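Local coordinates for protein pyruvate kinase 1 (Trypanosoma brucei brucei, PDB 4KCT) that catalyses the last step of glycolysis, transfer of phosphate from phosphoenolpyruvate to ADP to give pyruvate and ATP, and also has an intrinsic decarboxylase activity, at residues N365-L370 with S411-N416. Numbering follows the deposited sequence.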
ATOM      1  N   ASN A 365      -8.504  -2.664  -8.672  1.00 16.95           N
ATOM      2  CA  ASN A 365      -8.075  -2.985  -7.301  1.00 18.78           C
ATOM      3  C   ASN A 365      -8.826  -2.180  -6.238  1.00 17.37           C
ATOM      4  O   ASN A 365      -9.233  -2.731  -5.195  1.00 17.81           O
ATOM      5  CB  ASN A 365      -6.564  -2.780  -7.162  1.00 20.55           C
ATOM      6  CG  ASN A 365      -5.772  -3.920  -7.799  1.00 25.81           C
ATOM      7  OD1 ASN A 365      -6.151  -5.078  -7.682  1.00 24.93           O
ATOM      8  ND2 ASN A 365      -4.802  -3.575  -8.618  1.00 24.93           N
ATOM      9  N   SER A 366      -9.024  -0.895  -6.490  1.00 15.73           N
ATOM     10  CA  SER A 366      -9.726  -0.028  -5.512  0.50 15.96           C
ATOM     11  C   SER A 366     -11.178  -0.450  -5.346  1.00 15.73           C
ATOM     12  O   SER A 366     -11.707  -0.509  -4.216  1.00 14.84           O
ATOM     13  CB  SER A 366      -9.667   1.442  -5.929  0.50 15.98           C
ATOM     14  OG  SER A 366      -8.344   1.921  -5.942  0.50 13.73           O
ATOM     15  N   ILE A 367     -11.834  -0.740  -6.460  1.00 15.13           N
ATOM     16  CA  ILE A 367     -13.222  -1.224  -6.414  1.00 15.87           C
ATOM     17  C   ILE A 367     -13.342  -2.583  -5.713  1.00 15.00           C
ATOM     18  O   ILE A 367     -14.158  -2.743  -4.824  1.00 15.32           O
ATOM     19  CB  ILE A 367     -13.847  -1.298  -7.831  1.00 16.60           C
ATOM     20  CG1 ILE A 367     -14.011   0.128  -8.392  1.00 15.67           C
ATOM     21  CG2 ILE A 367     -15.198  -2.042  -7.806  1.00 16.98           C
ATOM     22  CD1 ILE A 367     -14.155   0.169  -9.893  1.00 19.63           C
ATOM     23  N   LYS A 368     -12.503  -3.538  -6.095  1.00 15.63           N
ATOM     24  CA  LYS A 368     -12.521  -4.860  -5.472  1.00 17.24           C
ATOM     25  C   LYS A 368     -12.257  -4.798  -3.957  1.00 16.46           C
ATOM     26  O   LYS A 368     -12.919  -5.482  -3.171  1.00 15.76           O
ATOM     27  CB  LYS A 368     -11.492  -5.778  -6.143  1.00 20.52           C
ATOM     28  CG  LYS A 368     -11.630  -7.228  -5.720  1.00 27.39           C
ATOM     29  CD  LYS A 368     -10.836  -8.163  -6.632  1.00 28.57           C
ATOM     30  CE  LYS A 368      -9.507  -8.536  -6.007  1.00 34.95           C
ATOM     31  NZ  LYS A 368      -8.544  -7.400  -6.074  1.00 50.00           N
ATOM     32  N   ASN A 369     -11.335  -3.936  -3.554  1.00 18.46           N
ATOM     33  CA  ASN A 369     -10.965  -3.818  -2.129  1.00 20.70           C
ATOM     34  C   ASN A 369     -12.078  -3.240  -1.243  1.00 21.22           C
ATOM     35  O   ASN A 369     -12.038  -3.370  -0.022  1.00 22.51           O
ATOM     36  CB  ASN A 369      -9.683  -2.969  -1.972  1.00 22.69           C
ATOM     37  CG  ASN A 369      -8.436  -3.693  -2.483  1.00 29.51           C
ATOM     38  OD1 ASN A 369      -8.459  -4.901  -2.713  1.00 28.22           O
ATOM     39  ND2 ASN A 369      -7.373  -2.935  -2.741  1.00 31.01           N
ATOM     40  N   LEU A 370     -13.079  -2.607  -1.845  1.00 20.18           N
ATOM     41  CA  LEU A 370     -14.171  -2.068  -1.045  1.00 18.40           C
ATOM     42  C   LEU A 370     -15.408  -2.974  -0.994  1.00 20.61           C
ATOM     43  O   LEU A 370     -16.410  -2.609  -0.411  1.00 21.16           O
ATOM     44  CB  LEU A 370     -14.555  -0.666  -1.540  1.00 20.15           C
ATOM     45  CG  LEU A 370     -13.451   0.380  -1.234  1.00 21.32           C
ATOM     46  CD1 LEU A 370     -13.696   1.676  -2.007  1.00 24.89           C
ATOM     47  CD2 LEU A 370     -13.422   0.660   0.286  1.00 21.33           C
ATOM     48  N   SER A 411     -18.375  -4.975 -16.187  1.00 13.96           N
ATOM     49  CA  SER A 411     -18.002  -3.556 -16.354  1.00 15.04           C
ATOM     50  C   SER A 411     -17.684  -2.876 -15.018  1.00 13.84           C
ATOM     51  O   SER A 411     -16.828  -1.987 -14.945  1.00 14.10           O
ATOM     52  CB  SER A 411     -19.121  -2.783 -17.091  1.00 14.29           C
ATOM     53  OG  SER A 411     -18.714  -1.428 -17.327  1.00 16.81           O
ATOM     54  N   LYS A 412     -18.338  -3.325 -13.949  1.00 12.75           N
ATOM     55  CA  LYS A 412     -18.100  -2.751 -12.631  1.00 12.84           C
ATOM     56  C   LYS A 412     -16.585  -2.818 -12.297  1.00 13.51           C
ATOM     57  O   LYS A 412     -16.046  -1.927 -11.620  1.00 12.84           O
ATOM     58  CB  LYS A 412     -18.905  -3.530 -11.580  1.00 12.21           C
ATOM     59  CG  LYS A 412     -18.482  -3.276 -10.154  1.00 12.74           C
ATOM     60  CD  LYS A 412     -19.409  -4.039  -9.180  1.00 12.88           C
ATOM     61  CE  LYS A 412     -19.062  -3.679  -7.734  1.00 14.28           C
ATOM     62  NZ  LYS A 412     -19.977  -4.360  -6.775  1.00 13.83           N
ATOM     63  N   TYR A 413     -15.915  -3.875 -12.753  1.00 13.21           N
ATOM     64  CA  TYR A 413     -14.492  -4.079 -12.411  1.00 13.62           C
ATOM     65  C   TYR A 413     -13.537  -3.465 -13.429  1.00 14.97           C
ATOM     66  O   TYR A 413     -12.316  -3.520 -13.256  1.00 14.82           O
ATOM     67  CB  TYR A 413     -14.186  -5.566 -12.156  1.00 12.83           C
ATOM     68  CG  TYR A 413     -14.778  -6.026 -10.844  1.00 14.53           C
ATOM     69  CD1 TYR A 413     -14.157  -5.673  -9.626  1.00 14.37           C
ATOM     70  CD2 TYR A 413     -16.094  -6.482 -10.788  1.00 14.66           C
ATOM     71  CE1 TYR A 413     -14.750  -5.990  -8.398  1.00 14.88           C
ATOM     72  CE2 TYR A 413     -16.717  -6.729  -9.562  1.00 15.78           C
ATOM     73  CZ  TYR A 413     -16.042  -6.454  -8.377  1.00 16.70           C
ATOM     74  OH  TYR A 413     -16.673  -6.659  -7.163  1.00 17.37           O
ATOM     75  N   ARG A 414     -14.096  -2.711 -14.378  1.00 14.79           N
ATOM     76  CA  ARG A 414     -13.297  -1.779 -15.174  1.00 13.88           C
ATOM     77  C   ARG A 414     -12.130  -2.480 -15.921  1.00 15.16           C
ATOM     78  O   ARG A 414     -10.974  -2.110 -15.750  1.00 14.64           O
ATOM     79  CB  ARG A 414     -12.750  -0.655 -14.273  1.00 16.31           C
ATOM     80  CG  ARG A 414     -13.833   0.301 -13.695  1.00 19.08           C
ATOM     81  CD  ARG A 414     -14.959   0.532 -14.676  1.00 20.99           C
ATOM     82  NE  ARG A 414     -15.684   1.807 -14.469  1.00 23.57           N
ATOM     83  CZ  ARG A 414     -16.983   1.981 -14.741  1.00 20.42           C
ATOM     84  NH1 ARG A 414     -17.518   3.211 -14.710  1.00 19.13           N
ATOM     85  NH2 ARG A 414     -17.720   0.956 -15.193  1.00 20.32           N
ATOM     86  N   PRO A 415     -12.428  -3.518 -16.714  1.00 14.94           N
ATOM     87  CA  PRO A 415     -11.373  -4.032 -17.587  1.00 15.60           C
ATOM     88  C   PRO A 415     -10.869  -2.949 -18.555  1.00 18.64           C
ATOM     89  O   PRO A 415     -11.558  -1.933 -18.771  1.00 17.55           O
ATOM     90  CB  PRO A 415     -12.082  -5.161 -18.370  1.00 15.54           C
ATOM     91  CG  PRO A 415     -13.531  -4.788 -18.361  1.00 15.51           C
ATOM     92  CD  PRO A 415     -13.741  -4.130 -17.000  1.00 14.04           C
ATOM     93  N   ASN A 416      -9.702  -3.175 -19.179  1.00 17.88           N
ATOM     94  CA  ASN A 416      -9.193  -2.185 -20.131  1.00 18.99           C
ATOM     95  C   ASN A 416      -9.539  -2.559 -21.588  1.00 20.37           C
ATOM     96  O   ASN A 416      -9.033  -1.951 -22.517  1.00 24.67           O
ATOM     97  CB  ASN A 416      -7.691  -1.962 -19.953  1.00 22.04           C
ATOM     98  CG  ASN A 416      -6.885  -3.188 -20.300  1.00 26.67           C
ATOM     99  OD1 ASN A 416      -7.421  -4.134 -20.877  1.00 30.02           O
ATOM    100  ND2 ASN A 416      -5.563  -3.123 -20.091  1.00 28.90           N
TER
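Ile-367, near the C-terminal end of helix 362-369, gives the largest share of this contact; its CA lies 6.8 Å from the CA of Tyr-413, where the chain has just left helix 405-412. With CG1 anti to its own carbonyl carbon (chi1 -67°), the isoleucine sends its long branch across to the second segment, where CD1 sits tightly, 3.3 Å from the carbonyl oxygen Lys-412 O and 3.8 Å from the side-chain carbon Arg-414 CG. The other branch, CG2, meets the tyrosine obliquely, 4.0 Å from Tyr-413 CE1, and also lies beside Lys-412 CE, at 4.2 Å. One residue on, Lys-368 offers its root: Lys-368 CA stands in the plane of the tyrosine ring at its edge, 3.8 Å from Tyr-413 CE1. CB follows beside the same atom, and beyond it the chain, bent at chi3 and chi4, leads away from the second segment.

The two segments meet by van der Waals packing alone, part of it a methyl set against a carbonyl oxygen. Lys-412, fully extended, forms a salt bridge with Glu-379, which also takes a hydrogen bond with Tyr-413 OH; Gln-371 binds both Lys-412 NZ and Ile-367 O. Arg-414, in left-handed backbone geometry (phi 57°, psi 55°), curls back at chi2 so that NH2 reaches Ser-411 O at 3.1 Å, in the guanidinium plane but above the carbonyl plane. Arg-414 N grips that oxygen too, fastening the turn, while NH1 bonds to Gly-324 O and NH2 also pairs with Asp-326.

Barrel domain, alpha/beta domain and a neighbouring subunit of the tetramer converge here: helix 275-289 touches Arg-414, helix 377-392 flanks Tyr-413, Leu-4 of a second subunit packs on Ile-367, and helix 362-369 follows barrel strand 327-330 and precedes strand 396-400.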